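Local atomic coordinates of protein SSD1 (Saccharomyces cerevisiae S288C, PDB entry 7AM1), a protein that binds the untranslated regions of mRNAs and represses their translation, as a non-enzymatic member of the RNase II family. Residues I369-W374 and E531-D536; G373-F378 and S433-L438; L170-T175 and P793-N798. All coordinates share one frame; numbering follows the deposited sequence.

Contact 1: residues I369-W374 and E531-D536; sequences ISELGW and EKVKVD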
ATOM      1  N   ILE A 369       9.546   2.350 -23.325  1.00 42.78           N
ATOM      2  CA  ILE A 369       8.881   3.169 -22.317  1.00 43.49           C
ATOM      3  C   ILE A 369       9.815   3.340 -21.129  1.00 43.04           C
ATOM      4  O   ILE A 369      10.313   2.355 -20.569  1.00 40.96           O
ATOM      5  CB  ILE A 369       7.541   2.549 -21.880  1.00 44.91           C
ATOM      6  CG1 ILE A 369       6.659   2.282 -23.105  1.00 48.37           C
ATOM      7  CG2 ILE A 369       6.842   3.443 -20.865  1.00 44.68           C
ATOM      8  CD1 ILE A 369       6.119   3.542 -23.763  1.00 51.06           C
ATOM      9  N   SER A 370      10.054   4.589 -20.747  1.00 47.95           N
ATOM     10  CA  SER A 370      10.853   4.910 -19.577  1.00 50.17           C
ATOM     11  C   SER A 370       9.960   5.495 -18.493  1.00 47.55           C
ATOM     12  O   SER A 370       8.970   6.179 -18.772  1.00 47.29           O
ATOM     13  CB  SER A 370      11.973   5.895 -19.922  1.00 54.95           C
ATOM     14  OG  SER A 370      11.452   7.162 -20.278  1.00 57.14           O
ATOM     15  N   GLU A 371      10.321   5.214 -17.249  1.00 43.70           N
ATOM     16  CA  GLU A 371       9.621   5.737 -16.086  1.00 42.67           C
ATOM     17  C   GLU A 371      10.570   6.660 -15.334  1.00 44.17           C
ATOM     18  O   GLU A 371      11.759   6.359 -15.189  1.00 43.74           O
ATOM     19  CB  GLU A 371       9.122   4.585 -15.206  1.00 42.68           C
ATOM     20  CG  GLU A 371       8.058   3.725 -15.910  1.00 43.06           C
ATOM     21  CD  GLU A 371       7.748   2.407 -15.205  1.00 43.12           C
ATOM     22  OE1 GLU A 371       8.603   1.487 -15.224  1.00 41.87           O
ATOM     23  OE2 GLU A 371       6.633   2.286 -14.650  1.00 43.57           O
ATOM     24  N   LEU A 372      10.052   7.803 -14.895  1.00 47.73           N
ATOM     25  CA  LEU A 372      10.889   8.819 -14.268  1.00 53.44           C
ATOM     26  C   LEU A 372      11.750   8.239 -13.159  1.00 54.00           C
ATOM     27  O   LEU A 372      11.240   7.633 -12.213  1.00 53.17           O
ATOM     28  CB  LEU A 372      10.012   9.941 -13.708  1.00 56.78           C
ATOM     29  CG  LEU A 372      10.738  11.249 -13.405  1.00 61.32           C
ATOM     30  CD1 LEU A 372       9.896  12.464 -13.705  1.00 61.84           C
ATOM     31  CD2 LEU A 372      11.134  11.223 -11.916  1.00 63.65           C
ATOM     32  N   GLY A 373      13.060   8.446 -13.276  1.00 56.20           N
ATOM     33  CA  GLY A 373      14.006   7.996 -12.279  1.00 57.10           C
ATOM     34  C   GLY A 373      14.379   6.537 -12.373  1.00 56.35           C
ATOM     35  O   GLY A 373      15.175   6.063 -11.551  1.00 56.50           O
ATOM     36  N   TRP A 374      13.845   5.815 -13.351  1.00 54.88           N
ATOM     37  CA  TRP A 374      14.027   4.379 -13.467  1.00 53.94           C
ATOM     38  C   TRP A 374      14.504   4.059 -14.878  1.00 56.00           C
ATOM     39  O   TRP A 374      14.580   4.932 -15.746  1.00 59.09           O
ATOM     40  CB  TRP A 374      12.718   3.651 -13.128  1.00 50.82           C
ATOM     41  CG  TRP A 374      12.833   2.168 -13.010  1.00 49.55           C
ATOM     42  CD1 TRP A 374      12.131   1.234 -13.712  1.00 48.08           C
ATOM     43  CD2 TRP A 374      13.705   1.444 -12.135  1.00 49.84           C
ATOM     44  NE1 TRP A 374      12.506  -0.030 -13.324  1.00 48.78           N
ATOM     45  CE2 TRP A 374      13.474   0.073 -12.358  1.00 49.60           C
ATOM     46  CE3 TRP A 374      14.657   1.824 -11.182  1.00 50.26           C
ATOM     47  CZ2 TRP A 374      14.161  -0.922 -11.667  1.00 50.19           C
ATOM     48  CZ3 TRP A 374      15.338   0.837 -10.495  1.00 50.70           C
ATOM     49  CH2 TRP A 374      15.085  -0.522 -10.739  1.00 50.84           C
ATOM     50  N   GLU A 531       3.523  -1.920  -6.909  1.00 33.32           N
ATOM     51  CA  GLU A 531       3.885  -0.597  -6.424  1.00 33.66           C
ATOM     52  C   GLU A 531       4.205   0.326  -7.591  1.00 33.82           C
ATOM     53  O   GLU A 531       4.607  -0.116  -8.671  1.00 35.71           O
ATOM     54  CB  GLU A 531       5.095  -0.660  -5.488  1.00 32.68           C
ATOM     55  CG  GLU A 531       4.937  -1.620  -4.316  1.00 33.69           C
ATOM     56  CD  GLU A 531       5.265  -3.054  -4.675  1.00 33.54           C
ATOM     57  OE1 GLU A 531       4.364  -3.912  -4.560  1.00 32.55           O
ATOM     58  OE2 GLU A 531       6.422  -3.325  -5.081  1.00 33.86           O
ATOM     59  N   LYS A 532       4.071   1.626  -7.340  1.00 32.64           N
ATOM     60  CA  LYS A 532       4.461   2.623  -8.323  1.00 33.62           C
ATOM     61  C   LYS A 532       5.977   2.636  -8.466  1.00 34.48           C
ATOM     62  O   LYS A 532       6.717   2.378  -7.511  1.00 35.87           O
ATOM     63  CB  LYS A 532       3.989   4.018  -7.911  1.00 33.13           C
ATOM     64  CG  LYS A 532       2.494   4.247  -7.982  1.00 32.94           C
ATOM     65  CD  LYS A 532       2.175   5.713  -7.696  1.00 34.42           C
ATOM     66  CE  LYS A 532       0.702   6.011  -7.886  1.00 35.03           C
ATOM     67  NZ  LYS A 532       0.382   7.407  -7.487  1.00 36.43           N
ATOM     68  N   VAL A 533       6.434   2.930  -9.682  1.00 31.85           N
ATOM     69  CA  VAL A 533       7.849   3.139  -9.968  1.00 33.04           C
ATOM     70  C   VAL A 533       8.128   4.629  -9.827  1.00 33.76           C
ATOM     71  O   VAL A 533       8.976   5.044  -9.032  1.00 32.99           O
ATOM     72  CB  VAL A 533       8.221   2.621 -11.369  1.00 34.05           C
ATOM     73  CG1 VAL A 533       9.650   3.012 -11.730  1.00 34.11           C
ATOM     74  CG2 VAL A 533       8.039   1.111 -11.440  1.00 34.87           C
ATOM     75  N   LYS A 534       7.412   5.448 -10.597  1.00 36.23           N
ATOM     76  CA  LYS A 534       7.396   6.889 -10.368  1.00 37.57           C
ATOM     77  C   LYS A 534       6.368   7.156  -9.279  1.00 36.31           C
ATOM     78  O   LYS A 534       5.172   6.927  -9.481  1.00 35.98           O
ATOM     79  CB  LYS A 534       7.058   7.647 -11.647  1.00 40.78           C
ATOM     80  CG  LYS A 534       7.412   9.136 -11.594  1.00 45.14           C
ATOM     81  CD  LYS A 534       6.386   9.977 -10.856  1.00 49.91           C
ATOM     82  CE  LYS A 534       6.932  11.379 -10.555  1.00 55.16           C
ATOM     83  NZ  LYS A 534       7.777  11.420  -9.321  1.00 58.03           N
ATOM     84  N   VAL A 535       6.817   7.618  -8.127  1.00 37.23           N
ATOM     85  CA  VAL A 535       5.931   7.766  -6.979  1.00 37.92           C
ATOM     86  C   VAL A 535       5.367   9.179  -6.947  1.00 38.26           C
ATOM     87  O   VAL A 535       6.068  10.159  -7.221  1.00 40.30           O
ATOM     88  CB  VAL A 535       6.668   7.431  -5.669  1.00 39.84           C
ATOM     89  CG1 VAL A 535       5.674   7.287  -4.537  1.00 41.19           C
ATOM     90  CG2 VAL A 535       7.482   6.148  -5.819  1.00 39.62           C
ATOM     91  N   ASP A 536       4.092   9.280  -6.591  1.00 35.82           N
ATOM     92  CA  ASP A 536       3.422  10.556  -6.423  1.00 35.53           C
ATOM     93  C   ASP A 536       3.145  10.802  -4.947  1.00 34.83           C
ATOM     94  O   ASP A 536       3.012   9.863  -4.156  1.00 33.02           O
ATOM     95  CB  ASP A 536       2.102  10.601  -7.193  1.00 35.96           C
ATOM     96  CG  ASP A 536       2.248  10.139  -8.621  1.00 35.97           C
ATOM     97  OD1 ASP A 536       3.025  10.766  -9.367  1.00 37.32           O
ATOM     98  OD2 ASP A 536       1.599   9.141  -8.990  1.00 35.22           O
TER
HETATM   99  O   HOH W   1       5.913   4.485 -13.367  1.00 46.05           O
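Val533 packs against Glu371 and Trp374, the two ends of a type II beta turn in the RNB domain. The turn follows strand 367-370. Its Trp374 N to Glu371 O bond is 2.8 Å long. Gly373 takes the third position, where phi is positive (81°). The partner is the loop between helices 523-529 and 544-568.

Glu371 can be followed outward. Its CB lies against Val533 CG1. CG stands anti to the carbonyl carbon (chi1 -65°), and the chain then runs extended to CD, across the line of the valine at about a right angle. CD sits near both Val533 CB and CG2. OE1 lies 3.8 Å from Val533 CG2, while OE2 meets Val533 CB at 3.7 Å. The carboxylate therefore rests on hydrocarbon with both oxygens. OE2 also accepts a bond from a water, and this water accepts a longer bond, 3.3 Å, from Lys534 N. The charged end and the loop backbone are thus linked through solvent.

Val533 CG1 also reaches Trp374. It touches Trp374 CB at 3.4 Å and approaches the indole obliquely at CG and CD1. Phe421 packs on both Val533 and Trp374; its ring meets the indole edge-to-face.

Farther along, Lys534 lies beside Leu372. Its aliphatic part makes the contact, and bends at chi2 and chi4 turn its NZ back to Val535 O, 3.0 Å away. Leu372 CB and Lys534 CG are 3.4 Å apart, tighter than usual for two carbons.

Contact 2: residues G373-F378 and S433-L438; sequences GWVSEF and SFNDEL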
ATOM      1  N   GLY A 373      13.060   8.446 -13.276  1.00 56.20           N
ATOM      2  CA  GLY A 373      14.006   7.996 -12.279  1.00 57.10           C
ATOM      3  C   GLY A 373      14.379   6.537 -12.373  1.00 56.35           C
ATOM      4  O   GLY A 373      15.175   6.063 -11.551  1.00 56.50           O
ATOM      5  N   TRP A 374      13.845   5.815 -13.351  1.00 54.88           N
ATOM      6  CA  TRP A 374      14.027   4.379 -13.467  1.00 53.94           C
ATOM      7  C   TRP A 374      14.504   4.059 -14.878  1.00 56.00           C
ATOM      8  O   TRP A 374      14.580   4.932 -15.746  1.00 59.09           O
ATOM      9  CB  TRP A 374      12.718   3.651 -13.128  1.00 50.82           C
ATOM     10  CG  TRP A 374      12.833   2.168 -13.010  1.00 49.55           C
ATOM     11  CD1 TRP A 374      12.131   1.234 -13.712  1.00 48.08           C
ATOM     12  CD2 TRP A 374      13.705   1.444 -12.135  1.00 49.84           C
ATOM     13  NE1 TRP A 374      12.506  -0.030 -13.324  1.00 48.78           N
ATOM     14  CE2 TRP A 374      13.474   0.073 -12.358  1.00 49.60           C
ATOM     15  CE3 TRP A 374      14.657   1.824 -11.182  1.00 50.26           C
ATOM     16  CZ2 TRP A 374      14.161  -0.922 -11.667  1.00 50.19           C
ATOM     17  CZ3 TRP A 374      15.338   0.837 -10.495  1.00 50.70           C
ATOM     18  CH2 TRP A 374      15.085  -0.522 -10.739  1.00 50.84           C
ATOM     19  N   VAL A 375      14.845   2.792 -15.098  1.00 53.58           N
ATOM     20  CA  VAL A 375      15.317   2.326 -16.397  1.00 51.71           C
ATOM     21  C   VAL A 375      14.140   2.153 -17.348  1.00 47.55           C
ATOM     22  O   VAL A 375      12.997   2.479 -17.007  1.00 45.55           O
ATOM     23  CB  VAL A 375      16.097   1.005 -16.248  1.00 52.96           C
ATOM     24  CG1 VAL A 375      17.286   1.197 -15.321  1.00 53.99           C
ATOM     25  CG2 VAL A 375      15.185  -0.098 -15.727  1.00 52.39           C
ATOM     26  N   SER A 376      14.421   1.679 -18.561  1.00 47.19           N
ATOM     27  CA  SER A 376      13.399   1.227 -19.498  1.00 45.21           C
ATOM     28  C   SER A 376      13.491  -0.289 -19.609  1.00 43.27           C
ATOM     29  O   SER A 376      14.522  -0.824 -20.032  1.00 43.92           O
ATOM     30  CB  SER A 376      13.576   1.874 -20.870  1.00 46.43           C
ATOM     31  OG  SER A 376      12.700   1.291 -21.820  1.00 44.68           O
ATOM     32  N   GLU A 377      12.429  -0.982 -19.215  1.00 39.79           N
ATOM     33  CA  GLU A 377      12.416  -2.433 -19.294  1.00 40.29           C
ATOM     34  C   GLU A 377      11.288  -2.975 -20.158  1.00 39.72           C
ATOM     35  O   GLU A 377      11.167  -4.198 -20.293  1.00 38.76           O
ATOM     36  CB  GLU A 377      12.344  -3.047 -17.885  1.00 40.80           C
ATOM     37  CG  GLU A 377      11.125  -2.694 -17.048  1.00 41.27           C
ATOM     38  CD  GLU A 377      11.251  -3.235 -15.629  1.00 42.80           C
ATOM     39  OE1 GLU A 377      11.672  -4.399 -15.488  1.00 44.24           O
ATOM     40  OE2 GLU A 377      10.946  -2.510 -14.654  1.00 44.29           O
ATOM     41  N   PHE A 378      10.485  -2.108 -20.769  1.00 42.24           N
ATOM     42  CA  PHE A 378       9.336  -2.516 -21.564  1.00 42.86           C
ATOM     43  C   PHE A 378       9.273  -1.651 -22.809  1.00 42.36           C
ATOM     44  O   PHE A 378       9.486  -0.439 -22.739  1.00 42.15           O
ATOM     45  CB  PHE A 378       8.049  -2.379 -20.757  1.00 42.91           C
ATOM     46  CG  PHE A 378       6.822  -2.844 -21.479  1.00 42.66           C
ATOM     47  CD1 PHE A 378       6.550  -4.194 -21.590  1.00 43.81           C
ATOM     48  CD2 PHE A 378       5.923  -1.937 -22.011  1.00 41.61           C
ATOM     49  CE1 PHE A 378       5.417  -4.633 -22.232  1.00 44.53           C
ATOM     50  CE2 PHE A 378       4.785  -2.374 -22.648  1.00 42.25           C
ATOM     51  CZ  PHE A 378       4.532  -3.724 -22.756  1.00 43.45           C
ATOM     52  N   SER A 433      25.245  -1.570 -12.439  1.00 58.12           N
ATOM     53  CA  SER A 433      25.794  -1.920 -13.744  1.00 58.79           C
ATOM     54  C   SER A 433      24.762  -2.609 -14.625  1.00 57.49           C
ATOM     55  O   SER A 433      24.801  -2.464 -15.852  1.00 58.23           O
ATOM     56  CB  SER A 433      27.021  -2.815 -13.565  1.00 60.89           C
ATOM     57  OG  SER A 433      26.681  -4.012 -12.884  1.00 61.11           O
ATOM     58  N   PHE A 434      23.835  -3.363 -14.027  1.00 56.69           N
ATOM     59  CA  PHE A 434      22.786  -4.005 -14.811  1.00 56.99           C
ATOM     60  C   PHE A 434      21.783  -2.981 -15.324  1.00 56.87           C
ATOM     61  O   PHE A 434      21.400  -3.005 -16.499  1.00 59.53           O
ATOM     62  CB  PHE A 434      22.078  -5.071 -13.974  1.00 56.80           C
ATOM     63  CG  PHE A 434      22.822  -6.372 -13.894  1.00 57.48           C
ATOM     64  CD1 PHE A 434      24.054  -6.446 -13.264  1.00 59.19           C
ATOM     65  CD2 PHE A 434      22.281  -7.524 -14.435  1.00 56.14           C
ATOM     66  CE1 PHE A 434      24.736  -7.643 -13.185  1.00 60.30           C
ATOM     67  CE2 PHE A 434      22.957  -8.724 -14.358  1.00 57.12           C
ATOM     68  CZ  PHE A 434      24.187  -8.784 -13.734  1.00 59.23           C
ATOM     69  N   ASN A 435      21.334  -2.079 -14.448  1.00 53.76           N
ATOM     70  CA  ASN A 435      20.429  -1.015 -14.866  1.00 51.87           C
ATOM     71  C   ASN A 435      21.002  -0.242 -16.046  1.00 52.56           C
ATOM     72  O   ASN A 435      20.340  -0.068 -17.075  1.00 52.02           O
ATOM     73  CB  ASN A 435      20.166  -0.069 -13.693  1.00 51.49           C
ATOM     74  CG  ASN A 435      19.262  -0.678 -12.643  1.00 51.73           C
ATOM     75  OD1 ASN A 435      19.106  -1.893 -12.569  1.00 52.50           O
ATOM     76  ND2 ASN A 435      18.667   0.171 -11.819  1.00 51.47           N
ATOM     77  N   ASP A 436      22.247   0.222 -15.912  1.00 55.07           N
ATOM     78  CA  ASP A 436      22.854   1.059 -16.940  1.00 57.03           C
ATOM     79  C   ASP A 436      22.985   0.316 -18.266  1.00 57.93           C
ATOM     80  O   ASP A 436      22.687   0.873 -19.329  1.00 58.95           O
ATOM     81  CB  ASP A 436      24.227   1.543 -16.468  1.00 59.47           C
ATOM     82  CG  ASP A 436      24.144   2.506 -15.296  1.00 61.33           C
ATOM     83  OD1 ASP A 436      23.024   2.922 -14.923  1.00 60.98           O
ATOM     84  OD2 ASP A 436      25.210   2.837 -14.736  1.00 63.40           O
ATOM     85  N   GLU A 437      23.433  -0.943 -18.229  1.00 56.42           N
ATOM     86  CA  GLU A 437      23.756  -1.647 -19.465  1.00 57.36           C
ATOM     87  C   GLU A 437      22.541  -2.301 -20.112  1.00 55.47           C
ATOM     88  O   GLU A 437      22.516  -2.466 -21.337  1.00 54.99           O
ATOM     89  CB  GLU A 437      24.824  -2.712 -19.200  1.00 59.12           C
ATOM     90  CG  GLU A 437      25.254  -3.487 -20.440  1.00 60.57           C
ATOM     91  N   LEU A 438      21.533  -2.681 -19.330  1.00 54.44           N
ATOM     92  CA  LEU A 438      20.390  -3.409 -19.865  1.00 53.10           C
ATOM     93  C   LEU A 438      19.186  -2.524 -20.168  1.00 51.46           C
ATOM     94  O   LEU A 438      18.239  -2.999 -20.805  1.00 50.78           O
ATOM     95  CB  LEU A 438      19.971  -4.524 -18.899  1.00 52.77           C
ATOM     96  CG  LEU A 438      21.052  -5.554 -18.559  1.00 53.96           C
ATOM     97  CD1 LEU A 438      20.421  -6.755 -17.879  1.00 53.60           C
ATOM     98  CD2 LEU A 438      21.845  -5.981 -19.788  1.00 55.11           C
TER
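Val375 and Asn435 form the tight part of this contact, where the loop before strand 378-384 meets helix 432-438 in the RNB domain. Val375 CG1 stands anti to the carbonyl carbon (chi1 -59°). That turns this methyl to the helix, where it lies 3.5 Å from Asn435 CB and also close to Asn435 O. The two side chains cross at about a right angle. The other methyl, CG2, faces the indole of Trp374, 3.6 Å above the ring plane and displaced toward its rim. Val375 is thus wedged between the helix and the indole.

The amide of Asn435 approaches the six-membered ring of the same indole obliquely. ND2 lies 3.6 Å from Trp374 CZ3 and also nears CH2. The amide plane stands nearly upright to the ring, at 84°.

The other end of the indole is held by a polar bond. Trp374 NE1 donates to Glu377 OE2 at 3.2 Å, with the acceptor in the ring plane and a nearly straight N-H angle of 168°. Glu377 OE1 accepts from Met664 N, which steadies the carboxylate.

The rest is looser. Ser376 O and Leu438 O come no closer than 4.4 Å. Ser376 N bonds instead to Ser439 OG, just past the helix segment, while Ser376 OG bonds to Ile369 O. On the helix, Asp436 and Glu437 are exposed to solvent.

The loop and helix segments therefore meet without a direct hydrogen bond, mainly through van der Waals contact, and the polar bond that helps to fix the indole's rotation lies within the loop.

Contact 3: residues L170-T175 and P793-N798; sequences LKQRPT and PADEKN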
ATOM      1  N   LEU A 170     -21.631  11.236  22.998  1.00 51.34           N
ATOM      2  CA  LEU A 170     -20.263  11.733  23.119  1.00 49.54           C
ATOM      3  C   LEU A 170     -19.447  10.826  24.032  1.00 50.21           C
ATOM      4  O   LEU A 170     -19.869  10.504  25.147  1.00 51.57           O
ATOM      5  CB  LEU A 170     -20.262  13.164  23.663  1.00 50.01           C
ATOM      6  CG  LEU A 170     -18.902  13.862  23.774  1.00 49.69           C
ATOM      7  CD1 LEU A 170     -18.165  13.871  22.452  1.00 48.56           C
ATOM      8  CD2 LEU A 170     -19.068  15.292  24.288  1.00 50.73           C
ATOM      9  N   LYS A 171     -18.269  10.418  23.557  1.00 50.42           N
ATOM     10  CA  LYS A 171     -17.406   9.496  24.286  1.00 52.86           C
ATOM     11  C   LYS A 171     -16.014  10.088  24.445  1.00 51.35           C
ATOM     12  O   LYS A 171     -15.376  10.456  23.455  1.00 49.52           O
ATOM     13  CB  LYS A 171     -17.313   8.148  23.559  1.00 55.38           C
ATOM     14  CG  LYS A 171     -16.435   7.121  24.259  1.00 57.95           C
ATOM     15  N   GLN A 172     -15.538  10.160  25.687  1.00 52.88           N
ATOM     16  CA  GLN A 172     -14.167  10.576  25.966  1.00 53.70           C
ATOM     17  C   GLN A 172     -13.290   9.331  26.044  1.00 51.17           C
ATOM     18  O   GLN A 172     -13.457   8.497  26.940  1.00 50.47           O
ATOM     19  CB  GLN A 172     -14.081  11.376  27.262  1.00 59.31           C
ATOM     20  CG  GLN A 172     -12.691  11.946  27.520  1.00 63.11           C
ATOM     21  CD  GLN A 172     -12.528  12.504  28.918  1.00 67.89           C
ATOM     22  OE1 GLN A 172     -13.199  12.071  29.853  1.00 72.41           O
ATOM     23  NE2 GLN A 172     -11.631  13.469  29.069  1.00 66.86           N
ATOM     24  N   ARG A 173     -12.364   9.199  25.105  1.00 49.23           N
ATOM     25  CA  ARG A 173     -11.439   8.079  25.134  1.00 49.14           C
ATOM     26  C   ARG A 173     -10.445   8.250  26.280  1.00 48.55           C
ATOM     27  O   ARG A 173     -10.026   9.374  26.575  1.00 46.45           O
ATOM     28  CB  ARG A 173     -10.685   7.978  23.812  1.00 48.16           C
ATOM     29  CG  ARG A 173     -11.547   7.574  22.627  1.00 47.10           C
ATOM     30  CD  ARG A 173     -10.810   7.802  21.324  1.00 44.19           C
ATOM     31  NE  ARG A 173     -10.508   9.218  21.155  1.00 41.72           N
ATOM     32  CZ  ARG A 173      -9.590   9.706  20.329  1.00 39.29           C
ATOM     33  NH1 ARG A 173      -9.402  11.014  20.269  1.00 39.01           N
ATOM     34  NH2 ARG A 173      -8.870   8.897  19.560  1.00 37.12           N
ATOM     35  N   PRO A 174     -10.034   7.161  26.934  1.00 49.84           N
ATOM     36  CA  PRO A 174      -8.983   7.274  27.952  1.00 49.58           C
ATOM     37  C   PRO A 174      -7.688   7.787  27.339  1.00 47.16           C
ATOM     38  O   PRO A 174      -7.456   7.679  26.134  1.00 44.42           O
ATOM     39  CB  PRO A 174      -8.822   5.839  28.471  1.00 51.37           C
ATOM     40  CG  PRO A 174     -10.059   5.127  28.060  1.00 51.94           C
ATOM     41  CD  PRO A 174     -10.507   5.773  26.784  1.00 50.59           C
ATOM     42  N   THR A 175      -6.833   8.353  28.193  1.00 47.87           N
ATOM     43  CA  THR A 175      -5.586   8.941  27.712  1.00 48.90           C
ATOM     44  C   THR A 175      -4.790   7.963  26.851  1.00 49.25           C
ATOM     45  O   THR A 175      -4.303   8.322  25.773  1.00 48.15           O
ATOM     46  CB  THR A 175      -4.749   9.420  28.901  1.00 50.43           C
ATOM     47  OG1 THR A 175      -5.457  10.467  29.577  1.00 50.76           O
ATOM     48  CG2 THR A 175      -3.383   9.937  28.447  1.00 49.85           C
ATOM     49  N   PRO A 793      -8.244  20.048  24.472  1.00 42.81           N
ATOM     50  CA  PRO A 793      -9.088  19.272  25.389  1.00 45.01           C
ATOM     51  C   PRO A 793      -8.458  19.207  26.771  1.00 47.54           C
ATOM     52  O   PRO A 793      -7.243  19.055  26.911  1.00 47.81           O
ATOM     53  CB  PRO A 793      -9.154  17.888  24.728  1.00 44.26           C
ATOM     54  CG  PRO A 793      -8.852  18.128  23.312  1.00 42.50           C
ATOM     55  CD  PRO A 793      -7.885  19.272  23.273  1.00 41.65           C
ATOM     56  N   ALA A 794      -9.304  19.293  27.799  1.00 51.30           N
ATOM     57  CA  ALA A 794      -8.801  19.314  29.168  1.00 54.16           C
ATOM     58  C   ALA A 794      -7.949  18.089  29.473  1.00 54.77           C
ATOM     59  O   ALA A 794      -6.923  18.191  30.155  1.00 55.65           O
ATOM     60  CB  ALA A 794      -9.970  19.408  30.151  1.00 56.54           C
ATOM     61  N   ASP A 795      -8.355  16.919  28.977  1.00 53.14           N
ATOM     62  CA  ASP A 795      -7.639  15.692  29.292  1.00 53.37           C
ATOM     63  C   ASP A 795      -6.290  15.589  28.593  1.00 51.14           C
ATOM     64  O   ASP A 795      -5.523  14.675  28.913  1.00 52.70           O
ATOM     65  CB  ASP A 795      -8.499  14.472  28.944  1.00 55.65           C
ATOM     66  CG  ASP A 795      -8.806  14.373  27.461  1.00 56.77           C
ATOM     67  OD1 ASP A 795      -7.864  14.222  26.659  1.00 57.07           O
ATOM     68  OD2 ASP A 795      -9.998  14.424  27.100  1.00 57.56           O
ATOM     69  N   GLU A 796      -5.974  16.498  27.671  1.00 47.34           N
ATOM     70  CA  GLU A 796      -4.705  16.461  26.954  1.00 45.97           C
ATOM     71  C   GLU A 796      -3.658  17.401  27.538  1.00 48.00           C
ATOM     72  O   GLU A 796      -2.558  17.498  26.984  1.00 47.92           O
ATOM     73  CB  GLU A 796      -4.926  16.793  25.471  1.00 43.96           C
ATOM     74  CG  GLU A 796      -5.620  15.688  24.697  1.00 43.93           C
ATOM     75  CD  GLU A 796      -5.774  15.996  23.217  1.00 43.97           C
ATOM     76  OE1 GLU A 796      -4.979  16.793  22.674  1.00 43.87           O
ATOM     77  OE2 GLU A 796      -6.697  15.430  22.595  1.00 43.66           O
ATOM     78  N   LYS A 797      -3.962  18.088  28.637  1.00 51.23           N
ATOM     79  CA  LYS A 797      -2.954  18.839  29.375  1.00 56.06           C
ATOM     80  C   LYS A 797      -2.224  17.972  30.391  1.00 58.43           C
ATOM     81  O   LYS A 797      -1.263  18.439  31.012  1.00 59.53           O
ATOM     82  CB  LYS A 797      -3.593  20.050  30.062  1.00 59.48           C
ATOM     83  CG  LYS A 797      -4.073  21.111  29.066  1.00 62.21           C
ATOM     84  CD  LYS A 797      -4.814  22.255  29.741  1.00 66.60           C
ATOM     85  CE  LYS A 797      -6.313  22.165  29.526  1.00 68.80           C
ATOM     86  NZ  LYS A 797      -7.016  23.367  30.062  1.00 71.32           N
ATOM     87  N   ASN A 798      -2.667  16.732  30.562  1.00 60.82           N
ATOM     88  CA  ASN A 798      -1.954  15.750  31.366  1.00 63.11           C
ATOM     89  C   ASN A 798      -0.574  15.502  30.766  1.00 60.80           C
ATOM     90  O   ASN A 798      -0.458  15.328  29.545  1.00 59.37           O
ATOM     91  CB  ASN A 798      -2.775  14.458  31.387  1.00 67.37           C
ATOM     92  CG  ASN A 798      -2.119  13.339  32.172  1.00 73.93           C
ATOM     93  OD1 ASN A 798      -0.963  13.432  32.582  1.00 76.85           O
ATOM     94  ND2 ASN A 798      -2.858  12.254  32.360  1.00 76.23           N
TER
HETATM   95  O   HOH W   2      -5.755  12.264  27.355  1.00 55.21           O
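Asp795 OD2 accepts a bond from Gln172 NE2 at 2.7 Å, the shortest polar link between the two segments. The N-H points almost straight at the oxygen, with an angle of 171°. The acceptor lies in the amide plane of Gln172. Seen from the aspartate, the donor comes on the anti side of OD2, 28° out of the carboxylate plane. The two flat groups are turned 50° against each other.

The side chains approach from opposite directions. Gln172 CG lies opposite the backbone N and the chain is extended, which carries NE2 to the carboxylate. The other oxygen of Asp795, OD1, forms a salt bridge with Lys178 of helix 175-186. Each carboxylate oxygen has its own partner, one from the loop and one from the helix that follows it. Lys178 also pairs with Glu796 OE2, so one ammonium group serves two neighbouring acids, which probably helps to keep both ionised.

A second link runs through water. One water donates to Asp795 O at 2.9 Å and is hydrogen-bonded to Thr175 OG1 at the same distance. Thr175 opens helix 175-186, with Pro174 at the N-cap position.

Across the contact, Asp795 sits in a short 3-10 turn, which carries the Glu796 N to Pro793 O bond of 3.0 Å. One water and one direct bond join the N-terminal end of helix 175-186 and the loop before it to this 3-10 turn. The turn lies in the connection between strand 777-782 and helix 814-827, in the DIS3L2-like C-terminal region, a family of the OB clan.

In the fold
From the N terminus, the chain first passes 170-175, leading into helix 175-186. Its partner 793-798 comes more than 600 residues later, so contact 3 closes a loop that encloses both others. Next comes 369-378, which serves contacts 1 and 2 through the shared residues Gly373 and Trp374. Contact 2 closes first, at helix 432-438, and lies within the longer loop that contact 1 closes at 531-536. No loops cross. Contacts 1 and 2 join a helix and a loop to one strand connection of the RNB domain, their centres about 12 Å apart. Contact 3 lies on the opposite side of the chain's centre, about 44 Å from contact 1 between centres, where 793-798 belongs to the C-terminal region.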